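Local coordinates for UTP--glucose-1-phosphate uridylyltransferase (Acinetobacter baumannii, PDB 6K8D) that catalyses the reversible transfer of a uridylyl group from UTP to alpha-D-glucose 1-phosphate, giving UDP-glucose and diphosphate, at the uridine-5'-diphosphate-glucose site. Sequence-based numbering; all coordinates share one arbitrary frame.

The uridine-5'-diphosphate-glucose site. Residues 8-11, 26, 103, 106-109, 112, 129-132, 171-172, 193, 206-207, 210, 232, 234, 257. With UPG (uridine-5'-diphosphate-glucose), chain B.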
ATOM      1  N   PRO A   8      -0.447 -20.250  -4.964  1.00 52.92           N
ATOM      2  CA  PRO A   8      -1.510 -19.659  -4.155  1.00 51.06           C
ATOM      3  C   PRO A   8      -0.894 -18.993  -2.917  1.00 48.36           C
ATOM      4  O   PRO A   8      -0.263 -19.683  -2.154  1.00 47.70           O
ATOM      5  CB  PRO A   8      -2.407 -20.850  -3.779  1.00 49.76           C
ATOM      6  CG  PRO A   8      -1.888 -22.003  -4.612  1.00 51.39           C
ATOM      7  CD  PRO A   8      -0.423 -21.713  -4.848  1.00 52.69           C
ATOM      8  N   VAL A   9      -1.099 -17.685  -2.766  1.00 46.94           N
ATOM      9  CA  VAL A   9      -0.490 -16.836  -1.699  1.00 47.42           C
ATOM     10  C   VAL A   9      -1.569 -15.935  -1.095  1.00 47.93           C
ATOM     11  O   VAL A   9      -1.195 -14.887  -0.551  1.00 48.93           O
ATOM     12  CB  VAL A   9       0.654 -15.978  -2.271  1.00 47.75           C
ATOM     13  CG1 VAL A   9       1.854 -16.811  -2.680  1.00 50.75           C
ATOM     14  CG2 VAL A   9       0.191 -15.128  -3.438  1.00 48.04           C
ATOM     15  N   ALA A  10      -2.841 -16.328  -1.205  1.00 49.19           N
ATOM     16  CA  ALA A  10      -4.031 -15.489  -0.929  1.00 51.93           C
ATOM     17  C   ALA A  10      -4.536 -15.714   0.502  1.00 52.09           C
ATOM     18  O   ALA A  10      -5.457 -14.980   0.944  1.00 54.70           O
ATOM     19  CB  ALA A  10      -5.108 -15.803  -1.936  1.00 55.30           C
ATOM     20  N   GLY A  11      -3.985 -16.705   1.198  1.00 51.39           N
ATOM     21  CA  GLY A  11      -4.324 -16.960   2.606  1.00 57.45           C
ATOM     22  C   GLY A  11      -3.877 -15.809   3.485  1.00 61.83           C
ATOM     23  O   GLY A  11      -2.831 -15.215   3.180  1.00 75.26           O
ATOM     24  N   GLU A  26       4.140 -15.126   3.470  1.00 49.93           N
ATOM     25  CA  GLU A  26       5.031 -15.572   2.377  1.00 51.15           C
ATOM     26  C   GLU A  26       6.319 -14.751   2.433  1.00 56.71           C
ATOM     27  O   GLU A  26       7.343 -15.244   1.947  1.00 63.98           O
ATOM     28  CB  GLU A  26       4.328 -15.394   1.035  1.00 52.84           C
ATOM     29  CG  GLU A  26       3.092 -16.274   0.872  1.00 59.35           C
ATOM     30  CD  GLU A  26       1.796 -15.750   1.483  1.00 61.77           C
ATOM     31  OE1 GLU A  26       1.783 -14.569   1.897  1.00 57.02           O
ATOM     32  OE2 GLU A  26       0.796 -16.529   1.554  1.00 62.05           O
ATOM     33  N   GLN A 103      -7.735 -13.727  -5.754  1.00 49.83           N
ATOM     34  CA  GLN A 103      -8.835 -14.520  -5.148  1.00 51.34           C
ATOM     35  C   GLN A 103      -9.791 -13.570  -4.431  1.00 52.91           C
ATOM     36  O   GLN A 103      -9.369 -12.828  -3.537  1.00 50.81           O
ATOM     37  CB  GLN A 103      -8.289 -15.569  -4.184  1.00 52.89           C
ATOM     38  CG  GLN A 103      -9.280 -16.689  -3.921  1.00 54.38           C
ATOM     39  CD  GLN A 103      -8.666 -17.777  -3.085  1.00 53.89           C
ATOM     40  OE1 GLN A 103      -7.673 -17.549  -2.403  1.00 53.91           O
ATOM     41  NE2 GLN A 103      -9.256 -18.959  -3.146  1.00 50.70           N
ATOM     42  N   PRO A 106     -11.405 -16.144   0.438  1.00 63.48           N
ATOM     43  CA  PRO A 106     -10.599 -17.329   0.734  1.00 62.75           C
ATOM     44  C   PRO A 106     -11.441 -18.608   0.864  1.00 59.39           C
ATOM     45  O   PRO A 106     -11.596 -19.100   1.949  1.00 56.87           O
ATOM     46  CB  PRO A 106      -9.927 -16.942   2.060  1.00 66.02           C
ATOM     47  CG  PRO A 106     -10.938 -16.038   2.742  1.00 65.63           C
ATOM     48  CD  PRO A 106     -11.605 -15.280   1.612  1.00 65.37           C
ATOM     49  N   LEU A 107     -11.942 -19.127  -0.261  1.00 57.78           N
ATOM     50  CA  LEU A 107     -12.777 -20.356  -0.324  1.00 53.02           C
ATOM     51  C   LEU A 107     -11.884 -21.587  -0.461  1.00 52.27           C
ATOM     52  O   LEU A 107     -12.451 -22.659  -0.753  1.00 61.39           O
ATOM     53  CB  LEU A 107     -13.733 -20.311  -1.524  1.00 51.46           C
ATOM     54  CG  LEU A 107     -14.540 -19.034  -1.729  1.00 49.40           C
ATOM     55  CD1 LEU A 107     -15.535 -19.214  -2.869  1.00 49.66           C
ATOM     56  CD2 LEU A 107     -15.249 -18.628  -0.448  1.00 48.77           C
ATOM     57  N   GLY A 108     -10.561 -21.442  -0.332  1.00 52.14           N
ATOM     58  CA  GLY A 108      -9.628 -22.584  -0.198  1.00 54.70           C
ATOM     59  C   GLY A 108      -8.867 -22.924  -1.475  1.00 52.62           C
ATOM     60  O   GLY A 108      -9.415 -22.687  -2.579  1.00 48.68           O
ATOM     61  N   LEU A 109      -7.676 -23.520  -1.306  1.00 51.66           N
ATOM     62  CA  LEU A 109      -6.688 -23.903  -2.364  1.00 50.75           C
ATOM     63  C   LEU A 109      -7.369 -24.147  -3.717  1.00 48.88           C
ATOM     64  O   LEU A 109      -7.057 -23.414  -4.673  1.00 50.52           O
ATOM     65  CB  LEU A 109      -5.911 -25.147  -1.915  1.00 47.15           C
ATOM     66  CG  LEU A 109      -4.641 -25.474  -2.703  1.00 46.95           C
ATOM     67  CD1 LEU A 109      -3.698 -24.287  -2.768  1.00 45.00           C
ATOM     68  CD2 LEU A 109      -3.907 -26.665  -2.093  1.00 46.81           C
ATOM     69  N   ALA A 112      -8.516 -21.122  -5.141  1.00 51.28           N
ATOM     70  CA  ALA A 112      -7.277 -20.357  -5.403  1.00 52.07           C
ATOM     71  C   ALA A 112      -6.692 -20.786  -6.760  1.00 51.83           C
ATOM     72  O   ALA A 112      -6.709 -19.952  -7.701  1.00 51.29           O
ATOM     73  CB  ALA A 112      -6.294 -20.520  -4.266  1.00 51.00           C
ATOM     74  N   LEU A 129       2.837 -24.957  -3.382  1.00 61.78           N
ATOM     75  CA  LEU A 129       2.358 -24.345  -2.125  1.00 63.64           C
ATOM     76  C   LEU A 129       3.542 -23.612  -1.500  1.00 68.83           C
ATOM     77  O   LEU A 129       4.547 -24.240  -1.173  1.00 79.82           O
ATOM     78  CB  LEU A 129       1.810 -25.463  -1.236  1.00 62.97           C
ATOM     79  CG  LEU A 129       0.668 -26.287  -1.839  1.00 63.49           C
ATOM     80  CD1 LEU A 129      -0.121 -26.985  -0.749  1.00 68.95           C
ATOM     81  CD2 LEU A 129      -0.277 -25.439  -2.679  1.00 62.64           C
ATOM     82  N   PRO A 130       3.480 -22.266  -1.350  1.00 66.67           N
ATOM     83  CA  PRO A 130       4.623 -21.480  -0.879  1.00 66.22           C
ATOM     84  C   PRO A 130       4.748 -21.496   0.655  1.00 67.11           C
ATOM     85  O   PRO A 130       5.621 -20.821   1.196  1.00 56.01           O
ATOM     86  CB  PRO A 130       4.279 -20.089  -1.415  1.00 63.97           C
ATOM     87  CG  PRO A 130       2.779 -20.034  -1.238  1.00 65.85           C
ATOM     88  CD  PRO A 130       2.298 -21.428  -1.591  1.00 65.84           C
ATOM     89  N   ASP A 131       3.870 -22.267   1.308  1.00 72.55           N
ATOM     90  CA  ASP A 131       3.939 -22.611   2.752  1.00 77.55           C
ATOM     91  C   ASP A 131       5.103 -23.572   3.008  1.00 74.54           C
ATOM     92  O   ASP A 131       5.565 -23.616   4.169  1.00 83.25           O
ATOM     93  CB  ASP A 131       2.632 -23.234   3.243  1.00 81.52           C
ATOM     94  CG  ASP A 131       1.695 -22.214   3.857  1.00 86.75           C
ATOM     95  OD1 ASP A 131       1.445 -21.175   3.209  1.00 87.76           O
ATOM     96  OD2 ASP A 131       1.250 -22.453   4.994  1.00 93.27           O
ATOM     97  N   VAL A 132       5.543 -24.302   1.974  1.00 66.17           N
ATOM     98  CA  VAL A 132       6.492 -25.451   2.075  1.00 61.92           C
ATOM     99  C   VAL A 132       7.749 -25.130   1.269  1.00 58.17           C
ATOM    100  O   VAL A 132       7.590 -24.873   0.068  1.00 59.88           O
ATOM    101  CB  VAL A 132       5.835 -26.746   1.562  1.00 62.27           C
ATOM    102  CG1 VAL A 132       6.820 -27.903   1.477  1.00 65.33           C
ATOM    103  CG2 VAL A 132       4.639 -27.140   2.411  1.00 67.06           C
ATOM    104  N   TYR A 171      -2.050 -33.759   6.730  1.00 77.27           N
ATOM    105  CA  TYR A 171      -1.726 -33.721   5.277  1.00 73.87           C
ATOM    106  C   TYR A 171      -2.834 -34.398   4.448  1.00 71.62           C
ATOM    107  O   TYR A 171      -3.648 -35.152   5.011  1.00 75.06           O
ATOM    108  CB  TYR A 171      -0.406 -34.449   5.023  1.00 74.43           C
ATOM    109  CG  TYR A 171       0.806 -33.864   5.700  1.00 79.70           C
ATOM    110  CD1 TYR A 171       0.808 -33.538   7.045  1.00 77.08           C
ATOM    111  CD2 TYR A 171       1.981 -33.671   4.988  1.00 93.00           C
ATOM    112  CE1 TYR A 171       1.933 -33.012   7.659  1.00 80.48           C
ATOM    113  CE2 TYR A 171       3.117 -33.153   5.588  1.00 94.78           C
ATOM    114  CZ  TYR A 171       3.093 -32.817   6.929  1.00 86.99           C
ATOM    115  OH  TYR A 171       4.214 -32.298   7.512  1.00 86.40           O
ATOM    116  N   GLY A 172      -2.869 -34.131   3.139  1.00 64.51           N
ATOM    117  CA  GLY A 172      -3.511 -35.010   2.146  1.00 59.67           C
ATOM    118  C   GLY A 172      -2.670 -36.260   1.986  1.00 63.25           C
ATOM    119  O   GLY A 172      -1.428 -36.123   2.125  1.00 57.55           O
ATOM    120  N   GLU A 193      -7.989 -36.101   1.694  1.00 66.15           N
ATOM    121  CA  GLU A 193      -7.425 -34.837   2.227  1.00 73.87           C
ATOM    122  C   GLU A 193      -7.259 -34.947   3.751  1.00 80.95           C
ATOM    123  O   GLU A 193      -6.104 -34.874   4.223  1.00 83.27           O
ATOM    124  CB  GLU A 193      -8.267 -33.632   1.797  1.00 76.88           C
ATOM    125  CG  GLU A 193      -7.658 -32.277   2.175  1.00 79.02           C
ATOM    126  CD  GLU A 193      -6.399 -31.833   1.437  1.00 81.31           C
ATOM    127  OE1 GLU A 193      -5.382 -32.563   1.478  1.00 78.89           O
ATOM    128  OE2 GLU A 193      -6.423 -30.734   0.839  1.00 90.44           O
ATOM    129  N   VAL A 206       0.954 -35.947   0.576  1.00 66.84           N
ATOM    130  CA  VAL A 206       1.031 -34.905  -0.489  1.00 61.68           C
ATOM    131  C   VAL A 206       1.923 -33.770   0.028  1.00 59.29           C
ATOM    132  O   VAL A 206       1.535 -33.126   1.019  1.00 62.28           O
ATOM    133  CB  VAL A 206      -0.379 -34.394  -0.843  1.00 63.92           C
ATOM    134  CG1 VAL A 206      -0.332 -33.159  -1.723  1.00 65.62           C
ATOM    135  CG2 VAL A 206      -1.229 -35.475  -1.498  1.00 66.67           C
ATOM    136  N   VAL A 207       3.062 -33.522  -0.620  1.00 55.21           N
ATOM    137  CA  VAL A 207       4.115 -32.570  -0.146  1.00 52.64           C
ATOM    138  C   VAL A 207       3.676 -31.123  -0.406  1.00 50.97           C
ATOM    139  O   VAL A 207       3.983 -30.268   0.426  1.00 46.01           O
ATOM    140  CB  VAL A 207       5.468 -32.861  -0.821  1.00 52.93           C
ATOM    141  CG1 VAL A 207       6.529 -31.842  -0.443  1.00 53.14           C
ATOM    142  CG2 VAL A 207       5.948 -34.266  -0.508  1.00 54.49           C
ATOM    143  N   TYR A 210       2.885 -30.158  -7.380  1.00 54.73           N
ATOM    144  CA  TYR A 210       2.001 -30.891  -8.327  1.00 58.96           C
ATOM    145  C   TYR A 210       2.448 -30.608  -9.760  1.00 60.88           C
ATOM    146  O   TYR A 210       3.309 -29.729  -9.952  1.00 67.19           O
ATOM    147  CB  TYR A 210       0.538 -30.464  -8.186  1.00 61.80           C
ATOM    148  CG  TYR A 210      -0.023 -30.457  -6.783  1.00 63.46           C
ATOM    149  CD1 TYR A 210       0.166 -29.374  -5.935  1.00 63.52           C
ATOM    150  CD2 TYR A 210      -0.780 -31.515  -6.309  1.00 61.53           C
ATOM    151  CE1 TYR A 210      -0.357 -29.352  -4.651  1.00 62.81           C
ATOM    152  CE2 TYR A 210      -1.321 -31.504  -5.033  1.00 64.97           C
ATOM    153  CZ  TYR A 210      -1.109 -30.420  -4.197  1.00 64.65           C
ATOM    154  OH  TYR A 210      -1.646 -30.408  -2.939  1.00 66.74           O
ATOM    155  N   GLN A 232     -11.637 -28.116  -2.322  1.00 65.53           N
ATOM    156  CA  GLN A 232     -10.320 -28.768  -2.095  1.00 66.54           C
ATOM    157  C   GLN A 232      -9.731 -29.219  -3.436  1.00 62.44           C
ATOM    158  O   GLN A 232     -10.491 -29.712  -4.288  1.00 59.37           O
ATOM    159  CB  GLN A 232     -10.465 -29.930  -1.112  1.00 71.37           C
ATOM    160  CG  GLN A 232      -9.333 -29.993  -0.097  1.00 74.96           C
ATOM    161  CD  GLN A 232      -9.535 -29.072   1.086  1.00 72.39           C
ATOM    162  OE1 GLN A 232     -10.661 -28.723   1.436  1.00 65.11           O
ATOM    163  NE2 GLN A 232      -8.440 -28.680   1.722  1.00 71.63           N
ATOM    164  N   THR A 234      -7.309 -31.530  -3.871  1.00 68.62           N
ATOM    165  CA  THR A 234      -7.027 -32.990  -3.850  1.00 69.10           C
ATOM    166  C   THR A 234      -8.323 -33.758  -4.163  1.00 66.30           C
ATOM    167  O   THR A 234      -8.220 -34.936  -4.502  1.00 68.95           O
ATOM    168  CB  THR A 234      -6.328 -33.394  -2.545  1.00 68.21           C
ATOM    169  OG1 THR A 234      -7.286 -33.313  -1.493  1.00 66.37           O
ATOM    170  CG2 THR A 234      -5.121 -32.527  -2.232  1.00 68.07           C
ATOM    171  N   ASP A 257       7.946 -27.104   6.707  1.00 70.96           N
ATOM    172  CA  ASP A 257       6.610 -26.455   6.682  1.00 78.81           C
ATOM    173  C   ASP A 257       6.711 -25.094   7.373  1.00 76.93           C
ATOM    174  O   ASP A 257       6.723 -25.065   8.614  1.00 79.84           O
ATOM    175  CB  ASP A 257       5.533 -27.349   7.299  1.00 85.15           C
ATOM    176  CG  ASP A 257       4.128 -26.849   7.019  1.00 89.71           C
ATOM    177  OD1 ASP A 257       3.766 -25.784   7.563  1.00 91.68           O
ATOM    178  OD2 ASP A 257       3.415 -27.515   6.239  1.00 98.43           O
TER
HETATM  179  N1  UPG B 301      -4.538 -20.633   0.133  1.00 61.75           N
HETATM  180  C2  UPG B 301      -4.925 -19.646  -0.766  1.00 59.87           C
HETATM  181  N3  UPG B 301      -6.263 -19.359  -0.772  1.00 61.62           N
HETATM  182  C4  UPG B 301      -7.251 -19.944  -0.004  1.00 62.11           C
HETATM  183  C5  UPG B 301      -6.777 -20.960   0.890  1.00 65.26           C
HETATM  184  C6  UPG B 301      -5.468 -21.262   0.924  1.00 65.93           C
HETATM  185  O2  UPG B 301      -4.155 -19.055  -1.506  1.00 56.89           O
HETATM  186  O4  UPG B 301      -8.420 -19.576  -0.130  1.00 57.07           O
HETATM  187  C1C UPG B 301      -3.110 -21.023   0.197  1.00 60.47           C
HETATM  188  C2C UPG B 301      -2.405 -20.576   1.473  1.00 64.27           C
HETATM  189  O2C UPG B 301      -1.919 -19.256   1.366  1.00 68.35           O
HETATM  190  C3C UPG B 301      -1.247 -21.581   1.546  1.00 68.05           C
HETATM  191  C4C UPG B 301      -1.765 -22.825   0.809  1.00 67.22           C
HETATM  192  O4C UPG B 301      -3.029 -22.429   0.211  1.00 57.88           O
HETATM  193  O3C UPG B 301      -0.070 -21.120   0.901  1.00 75.29           O
HETATM  194  C5C UPG B 301      -1.934 -24.058   1.669  1.00 69.07           C
HETATM  195  O5C UPG B 301      -3.336 -24.424   1.729  1.00 70.53           O
HETATM  196  PA  UPG B 301      -4.045 -24.694   3.139  1.00 71.34           P
HETATM  197  O1A UPG B 301      -3.196 -24.074   4.202  1.00 62.06           O
HETATM  198  O2A UPG B 301      -5.507 -24.387   3.040  1.00 73.21           O
HETATM  199  O3A UPG B 301      -3.991 -26.286   3.249  1.00 62.42           O
HETATM  200  PB  UPG B 301      -2.831 -27.189   3.857  1.00 57.63           P
HETATM  201  O1B UPG B 301      -3.167 -27.460   5.282  1.00 65.90           O
HETATM  202  O2B UPG B 301      -1.522 -26.536   3.547  1.00 62.04           O
HETATM  203  O3B UPG B 301      -3.034 -28.500   2.972  1.00 51.36           O
HETATM  204  C1' UPG B 301      -2.519 -28.447   1.692  1.00 51.68           C
HETATM  205  C2' UPG B 301      -3.176 -29.504   0.838  1.00 50.38           C
HETATM  206  C3' UPG B 301      -2.745 -30.880   1.234  1.00 50.00           C
HETATM  207  C4' UPG B 301      -1.237 -30.975   1.419  1.00 51.26           C
HETATM  208  C5' UPG B 301      -0.734 -29.869   2.356  1.00 55.04           C
HETATM  209  C6' UPG B 301       0.784 -29.804   2.523  1.00 60.22           C
HETATM  210  O2' UPG B 301      -4.588 -29.389   0.952  1.00 51.98           O
HETATM  211  O3' UPG B 301      -3.186 -31.743   0.188  1.00 55.99           O
HETATM  212  O4' UPG B 301      -0.898 -32.251   1.948  1.00 46.46           O
HETATM  213  O5' UPG B 301      -1.122 -28.634   1.776  1.00 55.50           O
HETATM  214  O6' UPG B 301       1.231 -28.702   3.356  1.00 55.65           O
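UDP-glucose, the product of the forward reaction, lies in the active-site cleft of this nucleotidyltransferase, with most of its surface hidden by protein. The uracil is read along its polar rim. Ala10 N, in the glycine-containing loop after strand 4-8, donates to uracil O2 at 3.0 Å, and Gly108 N reaches uracil O4 at 2.8 Å. Between them comes Gln103, whose CG stands anti to the backbone N (chi1 -160°) and whose chain runs on extended, so that the amide arrives tip-on. Gln103 OE1 takes the N3-H of the uracil at 2.8 Å, in the carbonyl plane and on a lone pair; a donor at N3 flanked by two acceptors sets uracil apart from cytosine. Ala112 CB lies over one face of the ring, near N3, and Gly108 CA packs beside its C5 edge. At the ribose, Gly11 N donates to the 2'-hydroxyl O2C, the 3'-hydroxyl O3C gives its hydrogen to Asp131 OD1 (2.8 Å), meeting the carboxylate from above its plane, and Leu109 CD1 lies beside the ring oxygen O4C.

Glu193 governs one edge of the glucose. From CB the chain leaves with CG anti to the backbone N (chi1 -173°), then bends at chi2 (70°), bringing Glu193 CD alongside glucose C3' at 3.8 Å. At the tip Glu193 OE1 accepts from the glucose 3'-hydroxyl O3' (2.7 Å) through its syn lone pair, while OE2 faces the 2'-hydroxyl O2', too closely modelled to interpret. The anti lone pair of Glu193 OE2 is taken by Gln232 NE2 at 3.0 Å, a bond within the protein that would help hold the carboxylate's rotation. Next along the rim, the glucose 4'-hydroxyl O4' accepts the N-H of Gly172 and donates to Val206 O (2.7 Å) on a lone pair in the carbonyl plane. Leu129 CD1 packs against C1'.

Within the nucleotidyltransferase fold, the loop after strand 4-8 and the start of helix 109-115 border the nucleoside, the segment after strand 125-128 follows the ribose and glucose C1', and the glucose lies beside strand 204-207 and the start of helix 233-240.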